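Local coordinates for ferric vibriobactin ABC transporter, periplasmic ferric vibriobactin-binding protein (Vibrio cholerae, PDB 3R5T) that binds iron-loaded vibriobactin in the periplasm and probably hands this siderophore complex to its ABC transporter for import, at residues G174-H186 / A206-H218. Residues are numbered along the deposited sequence; the frame is centred on the assembly and turned at random. Where two conformers were deposited one is given.
Sequences GVVNAVAKAQSAH and AGSIVHRDFLRIH. With VBN ((4S,5R)-N-{3-[(2,3-dihydroxybenzoyl)amino]propyl}-2-(2,3-dihydroxyphenyl)-N-[3-({[(4S,5R)-2-(2,3-dihydroxyphenyl)-5-met hyl-4,5-dihydro-1,3-oxazol-4-yl]carbonyl}amino)propyl]-5-methyl-4,5-dihydro-1,3-oxazole-4-carboxamide), chain B.
With chi1 at -77°, Phe214 holds its CG anti to its own carbonyl carbon, and the ring lies against Ala180, whose CB sits 3.9 Å from the ring centroid in a CH-pi contact. His186 makes the same turn about CA-CB and takes the edge of Phe214 on its face, a T-shaped pair with planes at 83°; its NE2 is held by the backbone oxygen of Ser267. The other face of Phe214 receives a catechol carbon of vibriobactin, CAL, 3.6 Å from Phe214 CG. Bent at chi2 (62°), Arg216 lays its guanidinium over the His211 ring, with the catechol on its other face. Arg216 NH1 donates to Phe214 O and forms a salt bridge with Asp213 OD1 at 3.0 Å, two bonds that restrain the guanidinium's rotation. Asp213 OD1 also accepts Phe214 N from the same side of the carboxylate. Along the backbones, Asn177 and Val179 pair antiparallel with Ile217 and Leu215 through four hydrogen bonds. Lys181 extends the pairing through its N to Asp213 O, then curls so that NZ meets His211 O at 2.9 Å. Strand 214-217 is the outer strand of a five-stranded mixed sheet, and its Phe214 and Arg216 side chains, with His211 and Asp213 just before it, line the ferric siderophore pocket of a periplasmic binding protein.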
ATOM      1  N   GLY A 174     -23.900   7.922   5.377  1.00 21.41           N
ATOM      2  CA  GLY A 174     -24.122   7.507   6.754  1.00 20.16           C
ATOM      3  C   GLY A 174     -22.983   6.704   7.347  1.00 19.35           C
ATOM      4  O   GLY A 174     -23.131   6.093   8.409  1.00 21.94           O
ATOM      5  N   VAL A 175     -21.846   6.705   6.663  1.00 18.15           N
ATOM      6  CA  VAL A 175     -20.661   5.952   7.072  0.67 18.47           C
ATOM      7  C   VAL A 175     -19.447   6.861   6.943  1.00 16.57           C
ATOM      8  O   VAL A 175     -19.427   7.745   6.084  1.00 17.08           O
ATOM      9  CB  VAL A 175     -20.448   4.716   6.161  0.67 20.04           C
ATOM     10  CG1 VAL A 175     -19.113   4.024   6.453  0.67 22.23           C
ATOM     11  CG2 VAL A 175     -21.604   3.741   6.329  0.67 20.45           C
ATOM     12  N   VAL A 176     -18.440   6.626   7.773  1.00 14.06           N
ATOM     13  CA  VAL A 176     -17.195   7.358   7.638  1.00 17.74           C
ATOM     14  C   VAL A 176     -16.510   6.892   6.356  1.00 14.09           C
ATOM     15  O   VAL A 176     -16.329   5.696   6.137  1.00 16.43           O
ATOM     16  CB  VAL A 176     -16.278   7.140   8.868  1.00 17.29           C
ATOM     17  CG1 VAL A 176     -14.835   7.564   8.555  1.00 16.33           C
ATOM     18  CG2 VAL A 176     -16.840   7.892  10.073  1.00 16.94           C
ATOM     19  N   ASN A 177     -16.138   7.842   5.497  1.00 16.10           N
ATOM     20  CA  ASN A 177     -15.418   7.547   4.263  1.00 14.89           C
ATOM     21  C   ASN A 177     -13.978   8.029   4.421  1.00 15.52           C
ATOM     22  O   ASN A 177     -13.601   8.546   5.478  1.00 15.25           O
ATOM     23  CB  ASN A 177     -16.081   8.264   3.078  1.00 16.13           C
ATOM     24  CG  ASN A 177     -17.399   7.600   2.634  1.00 17.29           C
ATOM     25  OD1 ASN A 177     -17.488   7.098   1.508  1.00 16.28           O
ATOM     26  ND2 ASN A 177     -18.418   7.583   3.513  1.00 17.44           N
ATOM     27  N   ALA A 178     -13.164   7.927   3.383  1.00 13.84           N
ATOM     28  CA  ALA A 178     -11.775   8.362   3.552  1.00 15.97           C
ATOM     29  C   ALA A 178     -11.165   8.906   2.277  1.00 15.57           C
ATOM     30  O   ALA A 178     -11.569   8.531   1.173  1.00 16.52           O
ATOM     31  CB  ALA A 178     -10.912   7.242   4.131  1.00 15.46           C
ATOM     32  N   VAL A 179     -10.191   9.804   2.440  1.00 15.94           N
ATOM     33  CA  VAL A 179      -9.554  10.454   1.304  1.00 14.74           C
ATOM     34  C   VAL A 179      -8.030  10.435   1.469  1.00 12.90           C
ATOM     35  O   VAL A 179      -7.504  10.798   2.522  1.00 14.77           O
ATOM     36  CB  VAL A 179     -10.043  11.913   1.163  1.00 15.94           C
ATOM     37  CG1 VAL A 179      -9.383  12.594  -0.035  1.00 15.25           C
ATOM     38  CG2 VAL A 179     -11.576  11.981   1.054  1.00 17.23           C
ATOM     39  N   ALA A 180      -7.323  10.049   0.416  1.00 14.98           N
ATOM     40  CA  ALA A 180      -5.860   9.923   0.509  1.00 16.34           C
ATOM     41  C   ALA A 180      -5.137  11.226   0.833  1.00 16.44           C
ATOM     42  O   ALA A 180      -5.478  12.293   0.314  1.00 16.67           O
ATOM     43  CB  ALA A 180      -5.252   9.302  -0.786  1.00 13.34           C
ATOM     44  N   LYS A 181      -4.110  11.110   1.672  1.00 15.14           N
ATOM     45  CA  LYS A 181      -3.279  12.240   2.081  1.00 15.86           C
ATOM     46  C   LYS A 181      -1.970  12.232   1.304  1.00 15.70           C
ATOM     47  O   LYS A 181      -1.583  11.210   0.730  1.00 16.04           O
ATOM     48  CB  LYS A 181      -3.026  12.188   3.595  1.00 15.93           C
ATOM     49  CG  LYS A 181      -4.297  12.414   4.417  1.00 16.96           C
ATOM     50  CD  LYS A 181      -4.091  12.153   5.901  1.00 19.88           C
ATOM     51  CE  LYS A 181      -2.920  12.937   6.443  1.00 26.17           C
ATOM     52  NZ  LYS A 181      -2.925  12.909   7.930  1.00 28.12           N
ATOM     53  N   ALA A 182      -1.299  13.386   1.278  1.00 14.91           N
ATOM     54  CA  ALA A 182      -0.106  13.582   0.445  1.00 16.18           C
ATOM     55  C   ALA A 182       1.002  12.558   0.643  1.00 18.52           C
ATOM     56  O   ALA A 182       1.663  12.188  -0.313  1.00 17.00           O
ATOM     57  CB  ALA A 182       0.435  14.992   0.657  1.00 18.74           C
ATOM     58  N   GLN A 183       1.213  12.115   1.872  1.00 20.22           N
ATOM     59  CA  GLN A 183       2.306  11.183   2.156  1.00 20.38           C
ATOM     60  C   GLN A 183       1.943   9.723   1.891  1.00 18.72           C
ATOM     61  O   GLN A 183       2.784   8.829   2.018  1.00 18.83           O
ATOM     62  CB  GLN A 183       2.771  11.338   3.606  1.00 24.86           C
ATOM     63  CG  GLN A 183       3.280  12.733   3.925  1.00 30.73           C
ATOM     64  CD  GLN A 183       3.199  13.068   5.398  1.00 38.14           C
ATOM     65  OE1 GLN A 183       3.069  14.238   5.776  1.00 42.94           O
ATOM     66  NE2 GLN A 183       3.270  12.045   6.242  1.00 39.54           N
ATOM     67  N   SER A 184       0.682   9.465   1.542  1.00 16.42           N
ATOM     68  CA  SER A 184       0.250   8.081   1.307  1.00 16.57           C
ATOM     69  C   SER A 184       0.952   7.457   0.112  1.00 15.92           C
ATOM     70  O   SER A 184       1.323   8.149  -0.863  1.00 14.58           O
ATOM     71  CB  SER A 184      -1.272   8.013   1.114  1.00 15.40           C
ATOM     72  OG  SER A 184      -1.683   8.576  -0.126  1.00 15.55           O
ATOM     73  N   ALA A 185       1.128   6.143   0.178  1.00 17.79           N
ATOM     74  CA  ALA A 185       1.692   5.424  -0.957  1.00 14.54           C
ATOM     75  C   ALA A 185       0.852   5.653  -2.215  1.00 15.49           C
ATOM     76  O   ALA A 185       1.398   5.759  -3.320  1.00 15.13           O
ATOM     77  CB  ALA A 185       1.861   3.962  -0.655  1.00 11.87           C
ATOM     78  N   HIS A 186      -0.460   5.773  -2.041  1.00 13.78           N
ATOM     79  CA  HIS A 186      -1.356   5.994  -3.169  1.00 15.01           C
ATOM     80  C   HIS A 186      -1.126   7.349  -3.833  1.00 15.43           C
ATOM     81  O   HIS A 186      -1.020   7.432  -5.048  1.00 15.20           O
ATOM     82  CB  HIS A 186      -2.813   5.931  -2.701  1.00 14.86           C
ATOM     83  CG  HIS A 186      -3.266   4.577  -2.273  1.00 14.35           C
ATOM     84  ND1 HIS A 186      -2.968   4.052  -1.036  1.00 15.92           N
ATOM     85  CD2 HIS A 186      -4.072   3.679  -2.885  1.00 15.99           C
ATOM     86  CE1 HIS A 186      -3.548   2.865  -0.914  1.00 13.96           C
ATOM     87  NE2 HIS A 186      -4.213   2.610  -2.029  1.00 15.51           N
ATOM     88  N   ALA A 206     -12.387  12.612  11.279  1.00 20.78           N
ATOM     89  CA  ALA A 206     -13.528  12.069  11.999  1.00 19.74           C
ATOM     90  C   ALA A 206     -13.044  11.410  13.285  1.00 21.70           C
ATOM     91  O   ALA A 206     -12.241  10.484  13.250  1.00 23.29           O
ATOM     92  CB  ALA A 206     -14.286  11.059  11.104  1.00 17.60           C
ATOM     93  N   GLY A 207     -13.505  11.909  14.423  1.00 24.11           N
ATOM     94  CA  GLY A 207     -13.100  11.331  15.691  1.00 25.13           C
ATOM     95  C   GLY A 207     -11.659  11.626  16.090  1.00 25.21           C
ATOM     96  O   GLY A 207     -11.026  12.558  15.578  1.00 24.86           O
ATOM     97  N   SER A 208     -11.133  10.812  17.005  1.00 29.59           N
ATOM     98  CA  SER A 208      -9.852  11.092  17.652  1.00 27.91           C
ATOM     99  C   SER A 208      -8.648  10.307  17.126  1.00 25.20           C
ATOM    100  O   SER A 208      -7.512  10.634  17.470  1.00 25.70           O
ATOM    101  CB  SER A 208      -9.960  10.865  19.164  1.00 29.75           C
ATOM    102  OG  SER A 208     -10.276   9.513  19.441  1.00 30.86           O
ATOM    103  N   ILE A 209      -8.872   9.291  16.301  1.00 23.16           N
ATOM    104  CA  ILE A 209      -7.745   8.494  15.803  1.00 22.22           C
ATOM    105  C   ILE A 209      -7.030   9.157  14.624  1.00 19.23           C
ATOM    106  O   ILE A 209      -7.657   9.490  13.612  1.00 20.17           O
ATOM    107  CB  ILE A 209      -8.190   7.094  15.355  1.00 24.80           C
ATOM    108  CG1 ILE A 209      -8.986   6.385  16.462  1.00 28.32           C
ATOM    109  CG2 ILE A 209      -6.987   6.262  14.947  1.00 24.92           C
ATOM    110  CD1 ILE A 209      -8.202   6.147  17.740  1.00 28.30           C
ATOM    111  N   VAL A 210      -5.722   9.344  14.758  1.00 20.64           N
ATOM    112  CA  VAL A 210      -4.917   9.975  13.704  1.00 20.48           C
ATOM    113  C   VAL A 210      -4.462   8.938  12.687  1.00 19.14           C
ATOM    114  O   VAL A 210      -4.013   7.859  13.052  1.00 18.51           O
ATOM    115  CB  VAL A 210      -3.677  10.663  14.294  1.00 21.88           C
ATOM    116  CG1 VAL A 210      -2.767  11.200  13.185  1.00 24.23           C
ATOM    117  CG2 VAL A 210      -4.111  11.782  15.256  1.00 21.79           C
ATOM    118  N   HIS A 211      -4.641   9.256  11.411  1.00 13.81           N
ATOM    119  CA  HIS A 211      -4.142   8.430  10.321  1.00 14.88           C
ATOM    120  C   HIS A 211      -3.323   9.268   9.359  1.00 17.21           C
ATOM    121  O   HIS A 211      -3.705  10.398   9.032  1.00 19.22           O
ATOM    122  CB  HIS A 211      -5.293   7.808   9.541  1.00 14.13           C
ATOM    123  CG  HIS A 211      -6.128   6.864  10.338  1.00 15.16           C
ATOM    124  ND1 HIS A 211      -5.769   5.550  10.555  1.00 15.10           N
ATOM    125  CD2 HIS A 211      -7.330   7.036  10.929  1.00 15.54           C
ATOM    126  CE1 HIS A 211      -6.724   4.954  11.252  1.00 15.87           C
ATOM    127  NE2 HIS A 211      -7.675   5.837  11.499  1.00 16.52           N
ATOM    128  N   ARG A 212      -2.224   8.696   8.882  1.00 16.12           N
ATOM    129  CA  ARG A 212      -1.314   9.411   7.994  1.00 15.65           C
ATOM    130  C   ARG A 212      -1.540   9.069   6.521  1.00 14.59           C
ATOM    131  O   ARG A 212      -1.096   9.819   5.638  1.00 15.99           O
ATOM    132  CB  ARG A 212       0.127   9.123   8.408  1.00 17.17           C
ATOM    133  CG  ARG A 212       0.455   9.727   9.766  1.00 19.67           C
ATOM    134  CD  ARG A 212       1.827   9.312  10.292  1.00 22.19           C
ATOM    135  NE  ARG A 212       1.838   7.933  10.773  1.00 23.00           N
ATOM    136  CZ  ARG A 212       1.297   7.535  11.923  1.00 22.25           C
ATOM    137  NH1 ARG A 212       0.687   8.408  12.712  1.00 21.95           N
ATOM    138  NH2 ARG A 212       1.366   6.265  12.285  1.00 21.61           N
ATOM    139  N   ASP A 213      -2.224   7.954   6.262  1.00 14.55           N
ATOM    140  CA  ASP A 213      -2.440   7.473   4.894  1.00 14.44           C
ATOM    141  C   ASP A 213      -3.690   8.067   4.238  1.00 16.43           C
ATOM    142  O   ASP A 213      -3.604   8.763   3.213  1.00 15.33           O
ATOM    143  CB  ASP A 213      -2.434   5.918   4.827  1.00 15.67           C
ATOM    144  CG  ASP A 213      -3.467   5.227   5.748  1.00 15.01           C
ATOM    145  OD1 ASP A 213      -3.935   5.816   6.742  1.00 13.58           O
ATOM    146  OD2 ASP A 213      -3.779   4.049   5.470  1.00 14.76           O
ATOM    147  N   PHE A 214      -4.844   7.781   4.838  1.00 15.67           N
ATOM    148  CA  PHE A 214      -6.104   8.361   4.393  1.00 17.10           C
ATOM    149  C   PHE A 214      -6.739   9.085   5.561  1.00 16.14           C
ATOM    150  O   PHE A 214      -6.786   8.551   6.675  1.00 16.25           O
ATOM    151  CB  PHE A 214      -7.078   7.270   3.911  1.00 15.29           C
ATOM    152  CG  PHE A 214      -6.772   6.723   2.533  1.00 13.91           C
ATOM    153  CD1 PHE A 214      -7.634   6.950   1.474  1.00 13.30           C
ATOM    154  CD2 PHE A 214      -5.622   5.982   2.306  1.00 13.56           C
ATOM    155  CE1 PHE A 214      -7.352   6.434   0.210  1.00 13.61           C
ATOM    156  CE2 PHE A 214      -5.336   5.474   1.041  1.00 14.38           C
ATOM    157  CZ  PHE A 214      -6.201   5.718  -0.006  1.00 15.68           C
ATOM    158  N   LEU A 215      -7.265  10.279   5.302  1.00 13.34           N
ATOM    159  CA  LEU A 215      -8.012  11.016   6.310  1.00 14.80           C
ATOM    160  C   LEU A 215      -9.401  10.399   6.353  1.00 15.65           C
ATOM    161  O   LEU A 215     -10.100  10.363   5.328  1.00 15.04           O
ATOM    162  CB  LEU A 215      -8.126  12.507   5.945  1.00 14.66           C
ATOM    163  CG  LEU A 215      -8.686  13.406   7.053  1.00 17.77           C
ATOM    164  CD1 LEU A 215      -7.720  13.478   8.213  1.00 20.43           C
ATOM    165  CD2 LEU A 215      -8.940  14.810   6.536  1.00 17.10           C
ATOM    166  N   ARG A 216      -9.804   9.909   7.527  1.00 16.91           N
ATOM    167  CA  ARG A 216     -11.157   9.411   7.723  1.00 16.10           C
ATOM    168  C   ARG A 216     -12.072  10.596   8.010  1.00 17.20           C
ATOM    169  O   ARG A 216     -11.750  11.439   8.851  1.00 22.37           O
ATOM    170  CB  ARG A 216     -11.190   8.400   8.866  1.00 14.86           C
ATOM    171  CG  ARG A 216     -10.862   6.987   8.449  1.00 17.05           C
ATOM    172  CD  ARG A 216      -9.473   6.829   7.890  1.00 12.66           C
ATOM    173  NE  ARG A 216      -9.093   5.422   7.979  1.00 13.21           N
ATOM    174  CZ  ARG A 216      -7.891   4.941   7.702  1.00 14.28           C
ATOM    175  NH1 ARG A 216      -6.926   5.739   7.254  1.00 14.22           N
ATOM    176  NH2 ARG A 216      -7.669   3.635   7.837  1.00 15.92           N
ATOM    177  N   ILE A 217     -13.210  10.659   7.312  1.00 17.05           N
ATOM    178  CA  ILE A 217     -14.073  11.838   7.356  1.00 15.97           C
ATOM    179  C   ILE A 217     -15.567  11.460   7.387  1.00 18.00           C
ATOM    180  O   ILE A 217     -15.959  10.427   6.847  1.00 19.17           O
ATOM    181  CB  ILE A 217     -13.807  12.766   6.129  1.00 18.73           C
ATOM    182  CG1 ILE A 217     -14.234  12.064   4.834  1.00 19.52           C
ATOM    183  CG2 ILE A 217     -12.331  13.205   6.074  1.00 20.21           C
ATOM    184  CD1 ILE A 217     -14.150  12.924   3.594  1.00 17.82           C
ATOM    185  N   HIS A 218     -16.398  12.313   7.990  1.00 18.33           N
ATOM    186  CA  HIS A 218     -17.841  12.160   7.832  1.00 19.49           C
ATOM    187  C   HIS A 218     -18.180  12.227   6.347  1.00 21.66           C
ATOM    188  O   HIS A 218     -17.553  12.979   5.582  1.00 19.59           O
ATOM    189  CB  HIS A 218     -18.615  13.235   8.584  1.00 21.42           C
ATOM    190  CG  HIS A 218     -18.476  13.161  10.071  1.00 24.70           C
ATOM    191  ND1 HIS A 218     -18.799  14.215  10.897  1.00 30.42           N
ATOM    192  CD2 HIS A 218     -18.052  12.165  10.882  1.00 25.95           C
ATOM    193  CE1 HIS A 218     -18.582  13.872  12.154  1.00 32.89           C
ATOM    194  NE2 HIS A 218     -18.124  12.634  12.171  1.00 29.52           N
TER
HETATM  195  C   VBN B   1     -11.653  -0.861   8.047  1.00 20.18           C
HETATM  196  N   VBN B   1      -9.249  -1.258   8.741  1.00 17.13           N
HETATM  197  O   VBN B   1     -11.667   0.239   8.490  1.00 19.18           O
HETATM  198  CA  VBN B   1     -10.530  -1.836   8.374  1.00 19.99           C
HETATM  199  CB  VBN B   1     -10.820  -2.755   9.620  1.00 21.71           C
HETATM  200  CAB VBN B   1      -9.099  -6.172   1.765  1.00 20.62           C
HETATM  201  OAC VBN B   1     -12.032   2.889   4.005  1.00 20.17           O
HETATM  202  OAD VBN B   1     -11.243  -5.557   5.767  1.00 19.30           O
HETATM  203  OAF VBN B   1      -6.762   0.778   6.006  1.00 15.06           O
HETATM  204  OAG VBN B   1      -5.581   2.119  10.345  1.00 16.45           O
HETATM  205  OAH VBN B   1      -6.076  -1.557   7.830  1.00 14.35           O
HETATM  206  OAI VBN B   1      -9.398   0.519   6.264  1.00 16.62           O
HETATM  207  OAJ VBN B   1      -7.416   0.679   8.945  1.00 13.91           O
HETATM  208  OAK VBN B   1      -8.132  -2.346   6.242  1.00 14.83           O
HETATM  209  CAL VBN B   1      -7.897   3.442   3.639  1.00 16.82           C
HETATM  210  CAM VBN B   1      -7.168   0.052  13.008  1.00 20.99           C
HETATM  211  CAN VBN B   1      -4.747  -4.733   6.429  1.00 14.64           C
HETATM  212  CAO VBN B   1      -7.015   2.597   4.394  1.00 15.82           C
HETATM  213  CAP VBN B   1      -6.302   0.987  12.373  1.00 18.90           C
HETATM  214  CAQ VBN B   1      -4.787  -3.505   7.168  1.00 13.51           C
HETATM  215  CAR VBN B   1      -9.328   3.315   3.774  1.00 18.33           C
HETATM  216  CAS VBN B   1      -8.125  -0.656  12.266  1.00 19.79           C
HETATM  217  CAT VBN B   1      -5.864  -5.153   5.662  1.00 15.99           C
HETATM  218  CAU VBN B   1     -14.128   0.399   6.084  1.00 20.51           C
HETATM  219  CAV VBN B   1     -13.955  -3.080   5.835  1.00 19.77           C
HETATM  220  CAW VBN B   1     -13.337   1.712   6.202  1.00 18.84           C
HETATM  221  CAX VBN B   1     -13.815  -4.440   5.113  1.00 20.46           C
HETATM  222  CAY VBN B   1     -14.018  -0.549   7.279  1.00 18.93           C
HETATM  223  CAZ VBN B   1     -12.834  -2.763   6.839  1.00 18.41           C
HETATM  224  NBB VBN B   1     -11.903   1.642   5.932  1.00 15.34           N
HETATM  225  NBC VBN B   1     -12.641  -4.448   4.242  1.00 20.29           N
HETATM  226  NBD VBN B   1      -9.165  -3.882   4.393  1.00 18.28           N
HETATM  227  OBF VBN B   1      -8.098  -5.944   4.071  1.00 16.84           O
HETATM  228  CBG VBN B   1     -11.350   2.313   4.778  1.00 19.44           C
HETATM  229  CBH VBN B   1     -11.374  -5.025   4.702  1.00 19.50           C
HETATM  230  CBJ VBN B   1      -9.336  -1.053  10.163  1.00 18.37           C
HETATM  231  CBK VBN B   1      -7.568   1.626   5.278  1.00 15.62           C
HETATM  232  CBL VBN B   1      -6.405   1.215  10.989  1.00 16.86           C
HETATM  233  CBM VBN B   1      -5.946  -2.735   7.113  1.00 13.84           C
HETATM  234  CBN VBN B   1      -8.920   1.505   5.415  1.00 16.50           C
HETATM  235  CBO VBN B   1      -7.320   0.535  10.295  1.00 15.74           C
HETATM  236  CBP VBN B   1      -7.021  -3.146   6.372  1.00 14.65           C
HETATM  237  CBQ VBN B   1      -9.835   2.387   4.625  1.00 18.60           C
HETATM  238  CBR VBN B   1      -8.196  -0.451  10.946  1.00 17.09           C
HETATM  239  CBS VBN B   1      -6.970  -4.391   5.599  1.00 15.58           C
HETATM  240  CBU VBN B   1      -9.346  -6.029   3.257  1.00 18.19           C
HETATM  241  CBW VBN B   1      -8.226  -4.831   4.902  1.00 17.56           C
HETATM  242  CBX VBN B   1     -10.179  -4.761   3.794  1.00 18.78           C
HETATM  243  NBY VBN B   1     -12.813  -1.383   7.333  1.00 20.43           N
HETATM  244  OG1 VBN B   1     -10.162  -2.034  10.752  1.00 21.39           O
HETATM  245  CG2 VBN B   1     -10.586  -4.251   9.485  1.00 23.10           C